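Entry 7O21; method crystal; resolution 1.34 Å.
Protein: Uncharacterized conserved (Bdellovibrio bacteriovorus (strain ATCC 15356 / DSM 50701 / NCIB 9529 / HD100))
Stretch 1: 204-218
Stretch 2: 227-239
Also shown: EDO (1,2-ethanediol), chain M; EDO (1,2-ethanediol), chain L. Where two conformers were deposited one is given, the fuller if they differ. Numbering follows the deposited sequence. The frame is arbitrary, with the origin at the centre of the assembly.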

# COMPACT_ATOMS: atom_id res chain seq x y z
N ALA A 204 -30.88 -2.12 1.49
CA ALA A 204 -30.93 -2.89 2.73
C ALA A 204 -30.14 -2.19 3.83
O ALA A 204 -30.59 -2.10 4.98
N TRP A 205 -28.96 -1.68 3.49
CA TRP A 205 -28.18 -0.91 4.45
C TRP A 205 -28.94 0.33 4.89
O TRP A 205 -29.10 0.58 6.09
N GLU A 206 -29.43 1.12 3.92
CA GLU A 206 -30.12 2.36 4.26
C GLU A 206 -31.36 2.12 5.11
O GLU A 206 -31.65 2.88 6.05
N ASN A 207 -32.14 1.08 4.79
CA ASN A 207 -33.28 0.70 5.61
C ASN A 207 -32.85 0.12 6.95
O ASN A 207 -33.71 -0.11 7.81
N GLN A 208 -31.56 -0.13 7.13
CA GLN A 208 -31.06 -0.85 8.30
C GLN A 208 -31.87 -2.12 8.54
O GLN A 208 -32.26 -2.44 9.67
N ASP A 209 -32.14 -2.84 7.45
CA ASP A 209 -32.78 -4.15 7.48
C ASP A 209 -31.65 -5.15 7.67
O ASP A 209 -31.03 -5.61 6.70
N ILE A 210 -31.34 -5.46 8.92
CA ILE A 210 -30.13 -6.25 9.19
C ILE A 210 -30.25 -7.65 8.62
O ILE A 210 -29.28 -8.20 8.09
N GLU A 211 -31.44 -8.26 8.72
CA GLU A 211 -31.62 -9.58 8.13
C GLU A 211 -31.30 -9.57 6.64
O GLU A 211 -30.57 -10.44 6.14
N LYS A 212 -31.83 -8.59 5.91
CA LYS A 212 -31.55 -8.51 4.48
C LYS A 212 -30.09 -8.15 4.22
O LYS A 212 -29.42 -8.78 3.41
N TYR A 213 -29.59 -7.14 4.93
CA TYR A 213 -28.22 -6.68 4.72
C TYR A 213 -27.22 -7.82 4.92
O TYR A 213 -26.27 -7.97 4.13
N GLN A 214 -27.42 -8.65 5.95
CA GLN A 214 -26.50 -9.74 6.23
C GLN A 214 -26.36 -10.71 5.06
O GLN A 214 -25.29 -11.30 4.88
N THR A 215 -27.43 -10.89 4.27
CA THR A 215 -27.38 -11.87 3.19
C THR A 215 -26.34 -11.51 2.14
O THR A 215 -25.98 -12.36 1.32
N PHE A 216 -25.88 -10.26 2.12
CA PHE A 216 -24.91 -9.83 1.12
C PHE A 216 -23.47 -10.15 1.49
O PHE A 216 -22.58 -9.92 0.66
N TYR A 217 -23.21 -10.68 2.69
CA TYR A 217 -21.87 -10.81 3.24
C TYR A 217 -21.47 -12.27 3.41
O TYR A 217 -22.26 -13.09 3.89
N ASP A 218 -20.24 -12.58 3.01
CA ASP A 218 -19.68 -13.90 3.26
C ASP A 218 -19.30 -14.03 4.73
O ASP A 218 -18.85 -13.07 5.36
N ASN A 227 -14.32 -8.51 11.61
CA ASN A 227 -14.75 -9.72 10.93
C ASN A 227 -16.27 -9.64 10.74
O ASN A 227 -16.90 -8.62 11.04
N TYR A 228 -16.85 -10.71 10.20
CA TYR A 228 -18.29 -10.72 10.00
C TYR A 228 -19.02 -10.40 11.29
O TYR A 228 -19.90 -9.53 11.32
N LYS A 229 -18.68 -11.09 12.38
CA LYS A 229 -19.45 -10.91 13.61
C LYS A 229 -19.35 -9.49 14.15
O LYS A 229 -20.35 -8.90 14.57
N SER A 230 -18.14 -8.92 14.19
CA SER A 230 -17.99 -7.58 14.75
C SER A 230 -18.49 -6.50 13.79
O SER A 230 -18.93 -5.44 14.23
N TRP A 231 -18.46 -6.77 12.49
CA TRP A 231 -19.06 -5.86 11.53
C TRP A 231 -20.57 -5.79 11.73
O TRP A 231 -21.15 -4.70 11.84
N MET A 232 -21.22 -6.95 11.79
CA MET A 232 -22.67 -6.98 12.00
C MET A 232 -23.05 -6.40 13.36
O MET A 232 -24.05 -5.67 13.47
N SER A 233 -22.27 -6.69 14.40
CA SER A 233 -22.59 -6.14 15.72
C SER A 233 -22.51 -4.62 15.71
O SER A 233 -23.36 -3.93 16.29
N HIS A 234 -21.50 -4.07 15.03
CA HIS A 234 -21.38 -2.63 14.94
C HIS A 234 -22.56 -2.03 14.18
O HIS A 234 -23.14 -1.01 14.61
N LYS A 235 -22.97 -2.66 13.08
CA LYS A 235 -24.12 -2.16 12.34
C LYS A 235 -25.38 -2.20 13.19
O LYS A 235 -26.21 -1.28 13.13
N LYS A 236 -25.55 -3.25 13.98
CA LYS A 236 -26.73 -3.33 14.85
C LYS A 236 -26.67 -2.27 15.94
O LYS A 236 -27.70 -1.67 16.29
N ASN A 237 -25.48 -2.02 16.50
CA ASN A 237 -25.36 -0.99 17.53
C ASN A 237 -25.66 0.40 16.97
O ASN A 237 -26.33 1.21 17.62
N LEU A 238 -25.16 0.70 15.77
CA LEU A 238 -25.47 1.98 15.15
C LEU A 238 -26.97 2.12 14.93
O LEU A 238 -27.55 3.18 15.20
N LYS A 239 -27.61 1.06 14.43
CA LYS A 239 -29.05 1.08 14.23
C LYS A 239 -29.79 1.40 15.52
O LYS A 239 -30.79 2.14 15.51

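The centre of the contact is built around Met232. Its CA-to-CB bond points sideways, but the m, m, t rotamer (chi1 -64°, chi2 -50°, chi3 169°) carries the thioether toward stretch 1, where CE lies 3.5 Å from Tyr217 CG and SD lies 3.8 Å from Tyr213 CE2. The two rings meet the sulfur differently: SD sits at the edge of the Tyr213 ring, 77° off its normal, and obliquely to Tyr217, 25° off. Gln214, chi1 m and chi2 t, closes over the same sulfur, with CG 3.7 Å from Met232 SD.

Trp231 (chi1 t) and Tyr217 (chi1 m) both point toward the opposing stretch; the Tyr217 ring and the indole five-membered ring form an oblique pair, centroids 5.1 Å apart and planes at 40°. Tyr213, chi1 t, brings its hydroxyl into the indole plane, so Trp231 NE1 donates to Tyr213 OH at 2.9 Å with an N-H...acceptor angle of 148°. This satisfies the buried indole nitrogen. Tyr228, chi1 t, extends the packing, placing CE2 3.9 Å from Tyr217 CB; water 2 links its OH (2.8 Å) to Gln214 O (2.9 Å).

Toward the other end, Lys235 folds through m, m, t and an off-well chi4 of -93°. Its CE lies 3.2 Å from Tyr213 OH and 3.9 Å from Trp205 NE1, while its NZ donates to O2 of the chain M ethanediol at 3.0 Å. Ile210 (m, m) meets lysine methylenes: CG2 is 3.7 Å from Lys236 CE, and CG1 is 4.0 Å from Lys239 CD.

At the polar edge, the extended t, t, t, t chain of Lys239 lets NZ donate to Gln208 O at 3.0 Å. Water 1 donates to Gln208 OE1 (2.7 Å) and Lys235 O (3.0 Å), bridging the stretches. Water 3 accepts from Lys236 NZ (3.2 Å) and, weakly, from Gln214 NE2 (2.5 Å).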

# COMPACT_ATOMS: atom_id res chain seq x y z
CB ALA A 204 -30.41 -4.31 2.52
CB TRP A 205 -26.84 -0.56 3.79
CG TRP A 205 -25.87 0.15 4.68
CD1 TRP A 205 -25.98 0.34 6.03
CD2 TRP A 205 -24.64 0.77 4.28
NE1 TRP A 205 -24.89 1.05 6.49
CE2 TRP A 205 -24.06 1.32 5.44
CE3 TRP A 205 -23.99 0.92 3.05
CZ2 TRP A 205 -22.84 2.01 5.41
CZ3 TRP A 205 -22.78 1.60 3.03
CH2 TRP A 205 -22.22 2.13 4.20
CB GLU A 206 -30.48 3.13 2.99
CG GLU A 206 -31.16 4.47 3.25
CD GLU A 206 -31.34 5.27 1.98
OE1 GLU A 206 -32.31 4.99 1.24
OE2 GLU A 206 -30.51 6.16 1.69
CB ASN A 207 -34.11 -0.36 4.88
CG ASN A 207 -34.96 0.21 3.79
OD1 ASN A 207 -35.38 1.38 3.85
ND2 ASN A 207 -35.25 -0.60 2.78
CB GLN A 208 -30.95 0.06 9.51
CG GLN A 208 -30.11 1.29 9.19
CD GLN A 208 -29.76 2.11 10.41
OE1 GLN A 208 -28.70 1.92 11.02
NE2 GLN A 208 -30.64 3.02 10.77
CB ASP A 209 -33.55 -4.38 6.19
CG ASP A 209 -34.36 -5.66 6.18
OD1 ASP A 209 -34.01 -6.62 6.91
OD2 ASP A 209 -35.34 -5.71 5.41
CB ILE A 210 -29.78 -6.25 10.69
CG1 ILE A 210 -29.69 -4.82 11.22
CG2 ILE A 210 -28.44 -6.98 10.91
CD1 ILE A 210 -28.75 -3.93 10.44
CB GLU A 211 -33.04 -10.09 8.37
CG GLU A 211 -33.27 -11.46 7.72
CD GLU A 211 -34.66 -12.00 7.94
OE1 GLU A 211 -34.89 -12.65 8.98
OE2 GLU A 211 -35.52 -11.79 7.06
CB LYS A 212 -32.49 -7.50 3.81
CG LYS A 212 -32.34 -7.43 2.29
CD LYS A 212 -32.66 -8.74 1.63
CE LYS A 212 -32.54 -8.65 0.10
NZ LYS A 212 -33.49 -7.67 -0.51
CB TYR A 213 -27.95 -5.53 5.69
CG TYR A 213 -26.55 -4.98 5.74
CD1 TYR A 213 -26.13 -4.02 4.82
CD2 TYR A 213 -25.67 -5.35 6.75
CE1 TYR A 213 -24.85 -3.47 4.90
CE2 TYR A 213 -24.42 -4.81 6.83
CZ TYR A 213 -24.01 -3.88 5.91
OH TYR A 213 -22.76 -3.34 6.01
CB GLN A 214 -26.95 -10.53 7.47
CG GLN A 214 -26.63 -9.87 8.79
CD GLN A 214 -27.05 -10.74 9.97
OE1 GLN A 214 -27.84 -11.67 9.81
NE2 GLN A 214 -26.51 -10.44 11.15
CB THR A 215 -28.74 -12.06 2.50
OG1 THR A 215 -29.15 -10.86 1.85
CG2 THR A 215 -29.82 -12.52 3.50
CB PHE A 216 -25.04 -8.32 0.88
CG PHE A 216 -26.30 -7.93 0.17
CD1 PHE A 216 -26.36 -7.93 -1.21
CD2 PHE A 216 -27.44 -7.57 0.89
CE1 PHE A 216 -27.52 -7.57 -1.87
CE2 PHE A 216 -28.60 -7.21 0.23
CZ PHE A 216 -28.65 -7.22 -1.14
CB TYR A 217 -21.73 -10.05 4.57
CG TYR A 217 -21.75 -8.57 4.34
CD1 TYR A 217 -22.95 -7.90 4.15
CD2 TYR A 217 -20.58 -7.85 4.22
CE1 TYR A 217 -22.99 -6.54 3.89
CE2 TYR A 217 -20.60 -6.49 3.96
CZ TYR A 217 -21.80 -5.85 3.81
OH TYR A 217 -21.84 -4.50 3.52
CB ASP A 218 -18.43 -14.09 2.41
CG ASP A 218 -17.89 -15.50 2.48
OD1 ASP A 218 -18.38 -16.35 1.72
OD2 ASP A 218 -16.99 -15.76 3.30
CB ASN A 227 -14.26 -10.96 11.68
CG ASN A 227 -14.67 -10.96 13.14
OD1 ASN A 227 -15.76 -10.51 13.49
ND2 ASN A 227 -13.80 -11.47 14.00
CB TYR A 228 -18.74 -12.08 9.45
CG TYR A 228 -20.23 -12.25 9.23
CD1 TYR A 228 -21.08 -12.59 10.29
CD2 TYR A 228 -20.78 -12.12 7.97
CE1 TYR A 228 -22.44 -12.76 10.08
CE2 TYR A 228 -22.14 -12.29 7.75
CZ TYR A 228 -22.96 -12.62 8.81
OH TYR A 228 -24.31 -12.78 8.59
CB LYS A 229 -19.07 -11.94 14.68
CG LYS A 229 -19.44 -13.38 14.35
CD LYS A 229 -19.03 -14.35 15.42
CE LYS A 229 -19.45 -15.75 15.02
NZ LYS A 229 -19.04 -16.78 16.05
CB SER A 230 -16.55 -7.33 15.22
OG SER A 230 -15.62 -7.36 14.14
CB TRP A 231 -18.74 -6.35 10.11
CG TRP A 231 -19.24 -5.50 8.96
CD1 TRP A 231 -20.44 -5.62 8.30
CD2 TRP A 231 -18.53 -4.45 8.32
NE1 TRP A 231 -20.51 -4.67 7.30
CE2 TRP A 231 -19.35 -3.95 7.28
CE3 TRP A 231 -17.27 -3.87 8.52
CZ2 TRP A 231 -18.96 -2.90 6.46
CZ3 TRP A 231 -16.88 -2.83 7.69
CH2 TRP A 231 -17.72 -2.36 6.68
CB MET A 232 -23.21 -8.39 11.80
CG MET A 232 -23.04 -8.94 10.38
SD MET A 232 -23.64 -7.78 9.13
CE MET A 232 -23.00 -8.57 7.66
CB SER A 233 -21.64 -6.70 16.78
OG SER A 233 -21.81 -8.09 16.93
CB HIS A 234 -20.04 -2.31 14.27
CG HIS A 234 -19.77 -0.86 14.10
ND1 HIS A 234 -19.84 0.05 15.13
CD2 HIS A 234 -19.36 -0.16 13.01
CE1 HIS A 234 -19.51 1.25 14.68
NE2 HIS A 234 -19.21 1.15 13.40
CB LYS A 235 -24.31 -2.97 11.06
CG LYS A 235 -23.17 -2.75 10.08
CD LYS A 235 -23.21 -1.34 9.51
CE LYS A 235 -22.27 -1.19 8.32
NZ LYS A 235 -20.93 -0.70 8.73
CB LYS A 236 -26.84 -4.73 15.46
CG LYS A 236 -27.17 -5.83 14.48
CD LYS A 236 -27.02 -7.20 15.13
CE LYS A 236 -27.57 -8.32 14.26
NZ LYS A 236 -27.17 -9.66 14.78
CB ASN A 237 -23.96 -1.02 18.15
CG ASN A 237 -23.83 -0.05 19.31
OD1 ASN A 237 -24.69 0.01 20.18
ND2 ASN A 237 -22.75 0.73 19.33
CB LEU A 238 -24.73 2.12 13.81
CG LEU A 238 -23.22 2.26 13.89
CD1 LEU A 238 -22.61 2.14 12.50
CD2 LEU A 238 -22.89 3.60 14.51
CB LYS A 239 -29.52 -0.26 13.67
CG LYS A 239 -31.04 -0.38 13.55
CD LYS A 239 -31.45 -1.74 13.02
CE LYS A 239 -32.96 -1.78 12.81
NZ LYS A 239 -33.42 -3.10 12.31
C1 EDO M . -20.24 3.36 9.68
O1 EDO M . -19.41 2.39 9.01
C2 EDO M . -21.60 3.38 9.00
O2 EDO M . -22.09 2.03 8.99
C1 EDO L . -18.07 -17.85 -2.37
O1 EDO L . -17.05 -18.40 -1.52
C2 EDO L . -18.61 -16.56 -1.75
O2 EDO L . -19.43 -16.86 -0.62
O HOH W 1 -26.59 0.30 10.64
O HOH W 2 -24.81 -13.95 6.06
O HOH W 3 -25.37 -11.65 12.98